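Local structure of putative sugar binding protein (Salmonella enterica subsp. enterica serovar Typhimurium, 3KNZ) at residues 52-57 against 94-99; 56-61 against 83-88; 197-202 against 325-330; 276-281 against 301-306. The protein probably binds a phosphorylated sugar or related carbohydrate derivative through its SIS-type folds, as in the isomerase part of glucosamine-6-phosphate synthase, though its own activity is not established. One frame throughout, in Å; residues are numbered along the deposited sequence.

Contact 1 (52-57 against 94-99); sequences RIILTG and ARSGKA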
loop_
_atom_site.group_PDB
_atom_site.type_symbol
_atom_site.label_atom_id
_atom_site.label_comp_id
_atom_site.label_asym_id
_atom_site.label_seq_id
_atom_site.Cartn_x
_atom_site.Cartn_y
_atom_site.Cartn_z
ATOM N N ARG A 52 -6.450 -13.942 13.714
ATOM C CA ARG A 52 -5.532 -13.356 12.730
ATOM C C ARG A 52 -4.584 -12.339 13.375
ATOM O O ARG A 52 -4.852 -11.822 14.468
ATOM C CB ARG A 52 -6.328 -12.674 11.608
ATOM C CG ARG A 52 -7.060 -11.392 12.042
ATOM C CD ARG A 52 -8.067 -10.885 10.996
ATOM N NE ARG A 52 -7.542 -10.883 9.629
ATOM C CZ ARG A 52 -7.766 -11.839 8.725
ATOM N NH1 ARG A 52 -8.524 -12.890 9.015
ATOM N NH2 ARG A 52 -7.238 -11.739 7.513
ATOM N N ILE A 53 -3.462 -12.070 12.718
ATOM C CA ILE A 53 -2.553 -11.037 13.210
ATOM C C ILE A 53 -2.644 -9.846 12.262
ATOM O O ILE A 53 -2.695 -10.017 11.045
ATOM C CB ILE A 53 -1.062 -11.489 13.326
ATOM C CG1 ILE A 53 -0.881 -12.623 14.344
ATOM C CG2 ILE A 53 -0.171 -10.306 13.739
ATOM C CD1 ILE A 53 -1.218 -13.982 13.814
ATOM N N ILE A 54 -2.695 -8.647 12.835
ATOM C CA ILE A 54 -2.740 -7.412 12.065
ATOM C C ILE A 54 -1.541 -6.570 12.493
ATOM O O ILE A 54 -1.477 -6.124 13.635
ATOM C CB ILE A 54 -4.037 -6.630 12.342
ATOM C CG1 ILE A 54 -5.266 -7.471 11.970
ATOM C CG2 ILE A 54 -4.049 -5.314 11.588
ATOM C CD1 ILE A 54 -6.603 -6.797 12.308
ATOM N N LEU A 55 -0.573 -6.400 11.597
ATOM C CA LEU A 55 0.606 -5.569 11.867
ATOM C C LEU A 55 0.350 -4.188 11.276
ATOM O O LEU A 55 0.086 -4.069 10.080
ATOM C CB LEU A 55 1.850 -6.162 11.215
ATOM C CG LEU A 55 2.120 -7.644 11.471
ATOM C CD1 LEU A 55 3.432 -8.023 10.800
ATOM C CD2 LEU A 55 2.160 -7.950 12.959
ATOM N N THR A 56 0.425 -3.147 12.098
ATOM C CA THR A 56 0.154 -1.802 11.608
ATOM C C THR A 56 1.234 -0.799 12.001
ATOM O O THR A 56 1.807 -0.878 13.084
ATOM C CB THR A 56 -1.216 -1.283 12.097
ATOM O OG1 THR A 56 -1.585 -0.131 11.330
ATOM C CG2 THR A 56 -1.181 -0.941 13.597
ATOM N N GLY A 57 1.489 0.148 11.105
ATOM C CA GLY A 57 2.511 1.159 11.313
ATOM C C GLY A 57 2.815 1.919 10.035
ATOM O O GLY A 57 2.140 1.743 9.006
ATOM N N ALA A 94 -14.694 -3.802 13.467
ATOM C CA ALA A 94 -15.972 -4.409 13.845
ATOM C C ALA A 94 -16.242 -5.668 13.009
ATOM O O ALA A 94 -16.768 -6.645 13.521
ATOM C CB ALA A 94 -17.109 -3.406 13.687
ATOM N N ARG A 95 -15.868 -5.637 11.731
ATOM C CA ARG A 95 -16.067 -6.766 10.811
ATOM C C ARG A 95 -15.065 -7.888 11.036
ATOM O O ARG A 95 -15.385 -9.061 10.852
ATOM C CB ARG A 95 -15.887 -6.291 9.365
ATOM C CG ARG A 95 -16.952 -5.339 8.848
ATOM C CD ARG A 95 -18.057 -6.055 8.099
ATOM N NE ARG A 95 -18.759 -7.071 8.878
ATOM C CZ ARG A 95 -19.828 -6.833 9.630
ATOM N NH1 ARG A 95 -20.309 -5.599 9.745
ATOM N NH2 ARG A 95 -20.410 -7.830 10.281
ATOM N N SER A 96 -13.845 -7.520 11.412
ATOM C CA SER A 96 -12.763 -8.479 11.574
ATOM C C SER A 96 -12.976 -9.474 12.703
ATOM O O SER A 96 -13.618 -9.174 13.719
ATOM C CB SER A 96 -11.451 -7.737 11.817
ATOM O OG SER A 96 -10.365 -8.636 11.998
ATOM N N GLY A 97 -12.423 -10.668 12.498
ATOM C CA GLY A 97 -12.437 -11.713 13.509
ATOM C C GLY A 97 -11.435 -11.279 14.555
ATOM O O GLY A 97 -10.550 -10.462 14.270
ATOM N N LYS A 98 -11.572 -11.799 15.767
ATOM C CA LYS A 98 -10.676 -11.413 16.834
ATOM C C LYS A 98 -9.252 -11.491 16.314
ATOM O O LYS A 98 -8.855 -12.488 15.721
ATOM C CB LYS A 98 -10.873 -12.310 18.047
ATOM C CG LYS A 98 -10.170 -11.822 19.291
ATOM C CD LYS A 98 -10.787 -12.450 20.525
ATOM C CE LYS A 98 -10.147 -11.910 21.777
ATOM N NZ LYS A 98 -10.832 -12.404 22.999
ATOM N N ALA A 99 -8.491 -10.426 16.525
ATOM C CA ALA A 99 -7.126 -10.356 16.035
ATOM C C ALA A 99 -6.152 -9.887 17.096
ATOM O O ALA A 99 -6.544 -9.354 18.143
ATOM C CB ALA A 99 -7.056 -9.397 14.855
#

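Contact 2 (56-61 against 83-88); sequences TGSGTS and CWPFML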
loop_
_atom_site.group_PDB
_atom_site.type_symbol
_atom_site.label_atom_id
_atom_site.label_comp_id
_atom_site.label_asym_id
_atom_site.label_seq_id
_atom_site.Cartn_x
_atom_site.Cartn_y
_atom_site.Cartn_z
ATOM N N THR A 56 0.425 -3.147 12.098
ATOM C CA THR A 56 0.154 -1.802 11.608
ATOM C C THR A 56 1.234 -0.799 12.001
ATOM O O THR A 56 1.807 -0.878 13.084
ATOM C CB THR A 56 -1.216 -1.283 12.097
ATOM O OG1 THR A 56 -1.585 -0.131 11.330
ATOM C CG2 THR A 56 -1.181 -0.941 13.597
ATOM N N GLY A 57 1.489 0.148 11.105
ATOM C CA GLY A 57 2.511 1.159 11.313
ATOM C C GLY A 57 2.815 1.919 10.035
ATOM O O GLY A 57 2.140 1.743 9.006
ATOM N N SER A 58 3.855 2.741 10.104
ATOM C CA SER A 58 4.254 3.597 8.995
ATOM C C SER A 58 5.749 3.529 8.727
ATOM O O SER A 58 6.522 3.107 9.588
ATOM C CB SER A 58 3.886 5.042 9.330
ATOM O OG SER A 58 2.516 5.138 9.682
ATOM N N GLY A 59 6.154 3.953 7.533
ATOM C CA GLY A 59 7.575 3.980 7.165
ATOM C C GLY A 59 8.344 2.694 7.446
ATOM O O GLY A 59 7.903 1.606 7.091
ATOM N N THR A 60 9.507 2.820 8.078
ATOM C CA THR A 60 10.339 1.655 8.368
ATOM C C THR A 60 9.586 0.551 9.115
ATOM O O THR A 60 9.789 -0.629 8.845
ATOM C CB THR A 60 11.603 2.050 9.142
ATOM O OG1 THR A 60 12.399 2.918 8.326
ATOM C CG2 THR A 60 12.423 0.810 9.525
ATOM N N SER A 61 8.714 0.938 10.040
ATOM C CA SER A 61 7.931 -0.034 10.792
ATOM C C SER A 61 7.038 -0.829 9.851
ATOM O O SER A 61 6.970 -2.057 9.926
ATOM C CB SER A 61 7.086 0.671 11.853
ATOM O OG SER A 61 7.914 1.371 12.765
ATOM N N CYS A 83 -1.008 -3.189 7.255
ATOM C CA CYS A 83 -1.654 -1.977 6.773
ATOM C C CYS A 83 -1.312 -0.753 7.601
ATOM O O CYS A 83 -0.852 -0.863 8.739
ATOM C CB CYS A 83 -3.157 -2.148 6.848
ATOM S SG CYS A 83 -3.694 -2.174 8.545
ATOM N N TRP A 84 -1.572 0.418 7.023
ATOM C CA TRP A 84 -1.351 1.678 7.708
ATOM C C TRP A 84 -2.472 1.876 8.721
ATOM O O TRP A 84 -3.601 1.439 8.495
ATOM C CB TRP A 84 -1.316 2.839 6.718
ATOM C CG TRP A 84 -0.323 2.646 5.645
ATOM C CD1 TRP A 84 1.031 2.626 5.778
ATOM C CD2 TRP A 84 -0.596 2.462 4.255
ATOM N NE1 TRP A 84 1.623 2.420 4.557
ATOM C CE2 TRP A 84 0.645 2.321 3.602
ATOM C CE3 TRP A 84 -1.773 2.388 3.500
ATOM C CZ2 TRP A 84 0.747 2.111 2.227
ATOM C CZ3 TRP A 84 -1.670 2.186 2.136
ATOM C CH2 TRP A 84 -0.416 2.048 1.513
ATOM N N PRO A 85 -2.163 2.544 9.841
ATOM C CA PRO A 85 -3.140 2.729 10.912
ATOM C C PRO A 85 -4.507 3.282 10.487
ATOM O O PRO A 85 -5.525 2.832 11.010
ATOM C CB PRO A 85 -2.439 3.711 11.852
ATOM C CG PRO A 85 -0.982 3.529 11.583
ATOM C CD PRO A 85 -0.866 3.178 10.144
ATOM N N PHE A 86 -4.541 4.229 9.548
ATOM C CA PHE A 86 -5.816 4.844 9.154
ATOM C C PHE A 86 -6.755 3.843 8.485
ATOM O O PHE A 86 -7.971 4.039 8.477
ATOM C CB PHE A 86 -5.612 6.093 8.278
ATOM C CG PHE A 86 -5.050 5.804 6.910
ATOM C CD1 PHE A 86 -5.888 5.528 5.840
ATOM C CD2 PHE A 86 -3.680 5.823 6.690
ATOM C CE1 PHE A 86 -5.366 5.260 4.576
ATOM C CE2 PHE A 86 -3.151 5.565 5.438
ATOM C CZ PHE A 86 -3.991 5.279 4.379
HETATM N N MSE A 87 -6.190 2.773 7.937
HETATM C CA MSE A 87 -6.986 1.709 7.322
HETATM C C MSE A 87 -7.751 0.918 8.391
HETATM O O MSE A 87 -8.773 0.298 8.088
HETATM C CB MSE A 87 -6.095 0.739 6.537
HETATM C CG MSE A 87 -5.392 1.342 5.339
HETATM SE SE MSE A 87 -6.631 1.673 3.897
HETATM C CE MSE A 87 -6.977 -0.147 3.314
ATOM N N LEU A 88 -7.241 0.909 9.625
ATOM C CA LEU A 88 -7.911 0.213 10.729
ATOM C C LEU A 88 -8.976 1.088 11.388
ATOM O O LEU A 88 -8.830 1.516 12.529
ATOM C CB LEU A 88 -6.907 -0.252 11.782
ATOM C CG LEU A 88 -6.081 -1.464 11.400
ATOM C CD1 LEU A 88 -5.082 -1.767 12.510
ATOM C CD2 LEU A 88 -7.014 -2.652 11.139
#

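Contact 3 (197-202 against 325-330); sequences KTFNHL and AVFEYI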
loop_
_atom_site.group_PDB
_atom_site.type_symbol
_atom_site.label_atom_id
_atom_site.label_comp_id
_atom_site.label_asym_id
_atom_site.label_seq_id
_atom_site.Cartn_x
_atom_site.Cartn_y
_atom_site.Cartn_z
ATOM N N LYS A 197 23.657 -18.100 10.701
ATOM C CA LYS A 197 24.548 -18.161 9.555
ATOM C C LYS A 197 24.435 -16.867 8.742
ATOM O O LYS A 197 25.451 -16.290 8.347
ATOM C CB LYS A 197 24.251 -19.376 8.679
ATOM C CG LYS A 197 25.239 -19.562 7.524
ATOM C CD LYS A 197 24.883 -20.766 6.668
ATOM C CE LYS A 197 25.790 -20.892 5.455
ATOM N NZ LYS A 197 25.367 -22.008 4.558
ATOM N N THR A 198 23.206 -16.410 8.502
ATOM C CA THR A 198 22.993 -15.163 7.773
ATOM C C THR A 198 23.645 -13.998 8.525
ATOM O O THR A 198 24.364 -13.191 7.928
ATOM C CB THR A 198 21.483 -14.874 7.521
ATOM O OG1 THR A 198 20.940 -15.862 6.636
ATOM C CG2 THR A 198 21.284 -13.502 6.883
ATOM N N PHE A 199 23.433 -13.923 9.836
ATOM C CA PHE A 199 24.014 -12.823 10.601
ATOM C C PHE A 199 25.548 -12.822 10.560
ATOM O O PHE A 199 26.162 -11.758 10.450
ATOM C CB PHE A 199 23.495 -12.791 12.046
ATOM C CG PHE A 199 21.987 -12.662 12.155
ATOM C CD1 PHE A 199 21.246 -12.021 11.168
ATOM C CD2 PHE A 199 21.323 -13.116 13.282
ATOM C CE1 PHE A 199 19.876 -11.901 11.278
ATOM C CE2 PHE A 199 19.955 -12.988 13.402
ATOM C CZ PHE A 199 19.231 -12.379 12.399
ATOM N N ASN A 200 26.165 -14.000 10.634
ATOM C CA ASN A 200 27.623 -14.100 10.556
ATOM C C ASN A 200 28.197 -13.711 9.194
ATOM O O ASN A 200 29.372 -13.384 9.088
ATOM C CB ASN A 200 28.076 -15.520 10.884
ATOM C CG ASN A 200 27.999 -15.827 12.354
ATOM O OD1 ASN A 200 28.260 -14.963 13.198
ATOM N ND2 ASN A 200 27.668 -17.071 12.679
ATOM N N HIS A 201 27.375 -13.769 8.154
ATOM C CA HIS A 201 27.812 -13.425 6.804
ATOM C C HIS A 201 27.627 -11.941 6.465
ATOM O O HIS A 201 28.118 -11.472 5.437
ATOM C CB HIS A 201 27.093 -14.315 5.773
ATOM C CG HIS A 201 27.698 -15.681 5.625
ATOM N ND1 HIS A 201 28.531 -16.016 4.576
ATOM C CD2 HIS A 201 27.621 -16.786 6.407
ATOM C CE1 HIS A 201 28.924 -17.271 4.709
ATOM N NE2 HIS A 201 28.388 -17.759 5.812
ATOM N N LEU A 202 26.951 -11.194 7.332
ATOM C CA LEU A 202 26.695 -9.772 7.057
ATOM C C LEU A 202 27.961 -8.895 7.033
ATOM O O LEU A 202 28.090 -8.013 6.188
ATOM C CB LEU A 202 25.656 -9.202 8.035
ATOM C CG LEU A 202 24.277 -9.866 7.966
ATOM C CD1 LEU A 202 23.298 -9.225 8.928
ATOM C CD2 LEU A 202 23.723 -9.822 6.541
ATOM N N ALA A 325 17.191 -14.096 3.847
ATOM C CA ALA A 325 17.943 -13.260 2.913
ATOM C C ALA A 325 17.499 -11.792 3.023
ATOM O O ALA A 325 18.186 -10.885 2.559
ATOM C CB ALA A 325 17.770 -13.762 1.494
ATOM N N VAL A 326 16.348 -11.557 3.637
ATOM C CA VAL A 326 15.860 -10.192 3.799
ATOM C C VAL A 326 16.854 -9.339 4.607
ATOM O O VAL A 326 16.951 -8.127 4.403
ATOM C CB VAL A 326 14.448 -10.158 4.438
ATOM C CG1 VAL A 326 13.452 -10.886 3.536
ATOM C CG2 VAL A 326 14.468 -10.762 5.830
ATOM N N PHE A 327 17.608 -9.971 5.502
ATOM C CA PHE A 327 18.601 -9.253 6.299
ATOM C C PHE A 327 19.847 -8.882 5.469
ATOM O O PHE A 327 20.631 -8.017 5.864
ATOM C CB PHE A 327 19.028 -10.096 7.509
ATOM C CG PHE A 327 17.900 -10.446 8.459
ATOM C CD1 PHE A 327 17.389 -9.501 9.339
ATOM C CD2 PHE A 327 17.391 -11.731 8.511
ATOM C CE1 PHE A 327 16.372 -9.823 10.224
ATOM C CE2 PHE A 327 16.376 -12.058 9.398
ATOM C CZ PHE A 327 15.863 -11.101 10.248
ATOM N N GLU A 328 20.026 -9.544 4.327
ATOM C CA GLU A 328 21.185 -9.312 3.456
ATOM C C GLU A 328 20.951 -8.273 2.375
ATOM O O GLU A 328 21.748 -7.350 2.214
ATOM C CB GLU A 328 21.607 -10.607 2.743
ATOM C CG GLU A 328 22.249 -11.679 3.607
ATOM C CD GLU A 328 22.699 -12.881 2.786
ATOM O OE1 GLU A 328 23.920 -13.127 2.702
ATOM O OE2 GLU A 328 21.840 -13.560 2.194
ATOM N N TYR A 329 19.875 -8.443 1.607
ATOM C CA TYR A 329 19.608 -7.556 0.468
ATOM C C TYR A 329 19.316 -6.074 0.786
ATOM O O TYR A 329 19.390 -5.235 -0.106
ATOM C CB TYR A 329 18.521 -8.163 -0.433
ATOM C CG TYR A 329 19.025 -9.355 -1.217
ATOM C CD1 TYR A 329 19.702 -9.179 -2.417
ATOM C CD2 TYR A 329 18.845 -10.653 -0.755
ATOM C CE1 TYR A 329 20.180 -10.261 -3.142
ATOM C CE2 TYR A 329 19.318 -11.744 -1.478
ATOM C CZ TYR A 329 19.988 -11.537 -2.670
ATOM O OH TYR A 329 20.474 -12.597 -3.403
ATOM N N ILE A 330 18.997 -5.740 2.035
ATOM C CA ILE A 330 18.752 -4.332 2.393
ATOM C C ILE A 330 20.067 -3.584 2.651
ATOM O O ILE A 330 20.121 -2.352 2.574
ATOM C CB ILE A 330 17.855 -4.208 3.651
ATOM C CG1 ILE A 330 17.534 -2.734 3.963
ATOM C CG2 ILE A 330 18.538 -4.843 4.850
ATOM C CD1 ILE A 330 16.911 -1.943 2.801
HETATM O O HOH W 1 20.354 -15.409 4.111
#

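Contact 4 (276-281 against 301-306); sequences IMLDPQ and YRIGPQ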
loop_
_atom_site.group_PDB
_atom_site.type_symbol
_atom_site.label_atom_id
_atom_site.label_comp_id
_atom_site.label_asym_id
_atom_site.label_seq_id
_atom_site.Cartn_x
_atom_site.Cartn_y
_atom_site.Cartn_z
ATOM N N ILE A 276 18.016 0.028 -9.881
ATOM C CA ILE A 276 18.753 -0.875 -9.032
ATOM C C ILE A 276 17.799 -2.039 -8.930
ATOM O O ILE A 276 16.635 -1.875 -8.563
ATOM C CB ILE A 276 19.086 -0.301 -7.653
ATOM C CG1 ILE A 276 20.030 0.906 -7.795
ATOM C CG2 ILE A 276 19.747 -1.375 -6.798
ATOM C CD1 ILE A 276 20.391 1.592 -6.492
HETATM N N MSE A 277 18.279 -3.216 -9.295
HETATM C CA MSE A 277 17.440 -4.391 -9.343
HETATM C C MSE A 277 18.044 -5.454 -8.457
HETATM O O MSE A 277 19.265 -5.625 -8.425
HETATM C CB MSE A 277 17.388 -4.882 -10.788
HETATM C CG MSE A 277 16.205 -5.757 -11.141
HETATM SE SE MSE A 277 16.323 -6.352 -12.996
HETATM C CE MSE A 277 17.023 -4.728 -13.800
ATOM N N LEU A 278 17.183 -6.149 -7.720
ATOM C CA LEU A 278 17.604 -7.241 -6.851
ATOM C C LEU A 278 17.338 -8.556 -7.571
ATOM O O LEU A 278 16.194 -8.847 -7.946
ATOM C CB LEU A 278 16.837 -7.212 -5.525
ATOM C CG LEU A 278 16.968 -5.922 -4.709
ATOM C CD1 LEU A 278 16.191 -6.017 -3.386
ATOM C CD2 LEU A 278 18.437 -5.602 -4.447
ATOM N N ASP A 279 18.401 -9.329 -7.781
ATOM C CA ASP A 279 18.302 -10.621 -8.445
ATOM C C ASP A 279 18.776 -11.734 -7.517
ATOM O O ASP A 279 19.899 -12.211 -7.643
ATOM C CB ASP A 279 19.134 -10.656 -9.735
ATOM C CG ASP A 279 18.564 -9.779 -10.832
ATOM O OD1 ASP A 279 18.866 -8.566 -10.853
ATOM O OD2 ASP A 279 17.859 -10.323 -11.709
ATOM N N PRO A 280 17.915 -12.161 -6.583
ATOM C CA PRO A 280 18.332 -13.237 -5.681
ATOM C C PRO A 280 18.662 -14.541 -6.414
ATOM O O PRO A 280 19.522 -15.299 -5.975
ATOM C CB PRO A 280 17.125 -13.418 -4.747
ATOM C CG PRO A 280 15.986 -12.677 -5.377
ATOM C CD PRO A 280 16.567 -11.644 -6.279
ATOM N N GLN A 281 18.003 -14.789 -7.535
ATOM C CA GLN A 281 18.241 -16.006 -8.296
ATOM C C GLN A 281 17.988 -15.771 -9.780
ATOM O O GLN A 281 17.367 -14.779 -10.157
ATOM C CB GLN A 281 17.345 -17.112 -7.762
ATOM C CG GLN A 281 15.883 -16.720 -7.700
ATOM C CD GLN A 281 15.050 -17.752 -6.981
ATOM O OE1 GLN A 281 15.586 -18.683 -6.376
ATOM N NE2 GLN A 281 13.730 -17.596 -7.040
ATOM N N TYR A 301 21.886 -1.278 -12.405
ATOM C CA TYR A 301 22.701 -1.903 -11.359
ATOM C C TYR A 301 21.971 -3.102 -10.764
ATOM O O TYR A 301 20.929 -2.947 -10.133
ATOM C CB TYR A 301 22.983 -0.887 -10.249
ATOM C CG TYR A 301 23.591 0.406 -10.741
ATOM C CD1 TYR A 301 22.787 1.430 -11.237
ATOM C CD2 TYR A 301 24.966 0.606 -10.712
ATOM C CE1 TYR A 301 23.335 2.605 -11.692
ATOM C CE2 TYR A 301 25.521 1.778 -11.163
ATOM C CZ TYR A 301 24.705 2.774 -11.651
ATOM O OH TYR A 301 25.260 3.949 -12.093
ATOM N N ARG A 302 22.531 -4.291 -10.949
ATOM C CA ARG A 302 21.912 -5.521 -10.476
ATOM C C ARG A 302 22.666 -6.102 -9.285
ATOM O O ARG A 302 23.889 -6.119 -9.260
ATOM C CB ARG A 302 21.821 -6.525 -11.636
ATOM C CG ARG A 302 20.847 -6.074 -12.734
ATOM C CD ARG A 302 21.007 -6.831 -14.049
ATOM N NE ARG A 302 20.654 -8.250 -13.969
ATOM C CZ ARG A 302 19.428 -8.741 -14.113
ATOM N NH1 ARG A 302 18.406 -7.933 -14.325
ATOM N NH2 ARG A 302 19.210 -10.040 -14.032
ATOM N N ILE A 303 21.914 -6.568 -8.293
ATOM C CA ILE A 303 22.476 -7.122 -7.072
ATOM C C ILE A 303 22.040 -8.561 -6.894
ATOM O O ILE A 303 20.858 -8.842 -6.765
ATOM C CB ILE A 303 21.988 -6.341 -5.842
ATOM C CG1 ILE A 303 22.417 -4.869 -5.928
ATOM C CG2 ILE A 303 22.521 -6.983 -4.567
ATOM C CD1 ILE A 303 21.695 -3.958 -4.936
ATOM N N GLY A 304 23.001 -9.475 -6.878
ATOM C CA GLY A 304 22.692 -10.891 -6.702
ATOM C C GLY A 304 23.930 -11.755 -6.756
ATOM O O GLY A 304 25.018 -11.257 -7.026
ATOM N N PRO A 305 23.773 -13.057 -6.490
ATOM C CA PRO A 305 24.893 -13.995 -6.531
ATOM C C PRO A 305 25.348 -14.356 -7.939
ATOM O O PRO A 305 26.527 -14.623 -8.141
ATOM C CB PRO A 305 24.346 -15.238 -5.821
ATOM C CG PRO A 305 22.885 -15.143 -5.961
ATOM C CD PRO A 305 22.544 -13.683 -5.982
ATOM N N GLN A 306 24.440 -14.361 -8.909
ATOM C CA GLN A 306 24.818 -14.726 -10.278
ATOM C C GLN A 306 24.715 -13.595 -11.310
ATOM O O GLN A 306 24.709 -13.842 -12.508
ATOM C CB GLN A 306 24.053 -15.977 -10.720
ATOM C CG GLN A 306 24.629 -17.243 -10.085
ATOM C CD GLN A 306 23.918 -18.512 -10.506
ATOM O OE1 GLN A 306 22.782 -18.772 -10.101
ATOM N NE2 GLN A 306 24.605 -19.336 -11.291
HETATM O O HOH W 2 21.718 -13.710 -9.331
#

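Contact 1 (52-57 against 94-99)
Arg52 and Ala99 meet where strand 52-56 comes alongside the start of strand 99-105. Apolar contacts centre on the Ala99 methyl. Ala99 CB lies 3.4 Å from Arg52 CG, against the aliphatic root of the arginine. The same methyl touches the tip of Ile54, with Ile54 CD1 3.7 Å from Ala99 CB. The Ile54 chain is extended beyond CG1 (chi2 176°), which carries CD1 to the alanine. The alanine methyl therefore touches both Arg52 and Ile54. Ser96 OG adds a polar atom beside the arginine stem, 3.4 Å from Arg52 CD.

The backbones belong to neighbouring parallel strands of the five-stranded sheet in an SIS domain, an alpha-beta fold. Segment 94-99 leads from the end of helix 90-95 into strand 99-105, the helix giving way at Ser96.

Hydrogen bonding between the two segments is slight. Arg52 N gives a weak, bent bond to Lys98 O at 3.5 Å, with 129° at the hydrogen. Ala99 CA also approaches Arg52 O at 3.1 Å. Within the loop, Ser96 OG donates to Gly97 O at 2.9 Å, aimed at an in-plane lone pair of the carbonyl.

The charged end of Arg52 turns to Asp81, which forms a salt bridge with NE. Its NH2 lies close to Arg52 NH2 of the second subunit.

Contact 2 (56-61 against 83-88)
Thr56 sets its hydroxyl over the chain turn from Cys83 to Pro85, and its carbon end against Leu88. Thr56 OG1 donates to Cys83 O at 2.8 Å, from above the carbonyl plane, 36° out of it. The hydroxyl lies anti to the threonine's own N (chi1 -165°), which directs it at this carbonyl. Pro85 N is also near, but it has no hydrogen to give. The Leu88 side chain comes end-on to Thr56, with Leu88 CD1 3.9 Å from Thr56 CB.

Cys83 O receives a second, weak bond from Gly57 N at 3.5 Å. Thr56 and Cys83 form a parallel bridge at the ends of strands 52-56 and 80-83. Beyond it, the edge of the Trp84 ring faces a backbone carbonyl, with CD1 3.5 Å from Gly57 O and the oxygen near the ring plane. Pro85 CD is also 3.5 Å from Gly57 O. Ser58 OG bonds to Glu260 of the second subunit, and Phe86 meets Phe235 of that subunit.

Residues 57-58 lead from strand 52-56 toward helix 59-76. In related SIS domains this loop contributes to the sugar-phosphate site, and a similar role here is plausible. Cys83 O takes one short bond from the hydroxyl and one weak backbone bond, which joins the two strand ends where the backbones diverge.

Contact 3 (197-202 against 325-330)
Thr198 brings its methyl group to the second helix, with CG2 3.9 Å from Glu328 CG and Phe327 CB a little farther off. That methyl lies anti to the threonine N (chi1 of OG1 -66°), while the hydroxyl reaches a water. The water is 2.6 Å from Thr198 OG1 and donates to Glu328 OE2 at 3.0 Å. Of this buried carboxylate, OE1 is held by Val319 N, and OE2 by Asn320 N and the water.

Phe199 comes next and makes a T-shaped stack. Its edge points at the face of Phe327, with ring centroids 5.0 Å apart and planes at 80°. Phe199 CE1 sits over the centre of the Phe327 ring; Val326 CG2 lies against the opposite face, toward the rim. Leu27 and Leu28 of helix 15-32 also touch Phe199, and His163 and Met170 of helix 161-179 touch Phe327.

One turn on from Thr198, Leu202 CD2 touches both Phe327 O, at 3.6 Å, and Glu328 CG, at 3.8 Å.

The local axes run at 19° and 9.8 Å apart. This is near-parallel packing of long helix 185-215 on the weakly bonded start of the last modelled helix, 326-339, with helices 15-32 and 161-179 in the same buried layer.

Contact 4 (276-281 against 301-306)
Ile303 lies at the apolar centre, between Ile276 and Leu278 on one face of the sheet. Its CD1 is 3.7 Å from Ile276 CG2 and 3.7 Å from Leu278 CD2. Leu278 and Ile303 run side by side and point the same way. Tyr301 extends this face, its CB in looser contact with Ile276 CG1.

The backbones form a regular parallel pair, with axes 4.7 Å apart. Met277 N donates to Tyr301 O, and Met277 O accepts from Ile303 N, both at 2.8 Å. Asp279 N gives a third bond to Ile303 O at 2.7 Å. Past the strand ends, Pro305 CG packs 3.4 Å from Pro280 O, and a water joins Asp279 O to Gln306 N.

On the face opposite Ile303, selenomethionine Met277 lies alongside Arg302. Asp279 forms a salt bridge there, its OD2 2.7 Å from Arg302 NH2. The carboxylate lies over one face of the guanidinium rather than end-on to it, and the two planes are 47° apart. Asp287 makes a second salt bridge with NH2, and the backbone oxygen of Gln286 takes NH1. NH2 thus has two carboxylate partners and NH1 a carbonyl, which limits the rotation of the group.

The pair closes a beta-alpha-beta crossover through helix 284-296, which packs on the Met277 and Arg302 face. Helix 326-339 lies on the other, touching Ile276, Ile303 and the two prolines.

In the fold
Contacts 1 and 2 belong to one parallel sheet and contact 4 to the other; both sheets have strand order 2-1-3-4-5. Contacts 1 and 2 share Thr56 and Gly57, and their centres are about 12 Å apart. Both reach the second subunit. Contact 4 lies about 35 Å from contact 1, centre to centre, on the opposite side of the chain's centre. Contact 3 stands nearer to contact 4, with centres about 15 Å apart; along the chain, contact 4 lies inside the loop that contact 3 closes. Tyr329 links them, its OH 3.2 Å from Pro280 CA. Contact 2, which includes a loop that may, by family likeness, border a sugar-phosphate site, comes within about 8 Å of contact 3 at the nearest atoms.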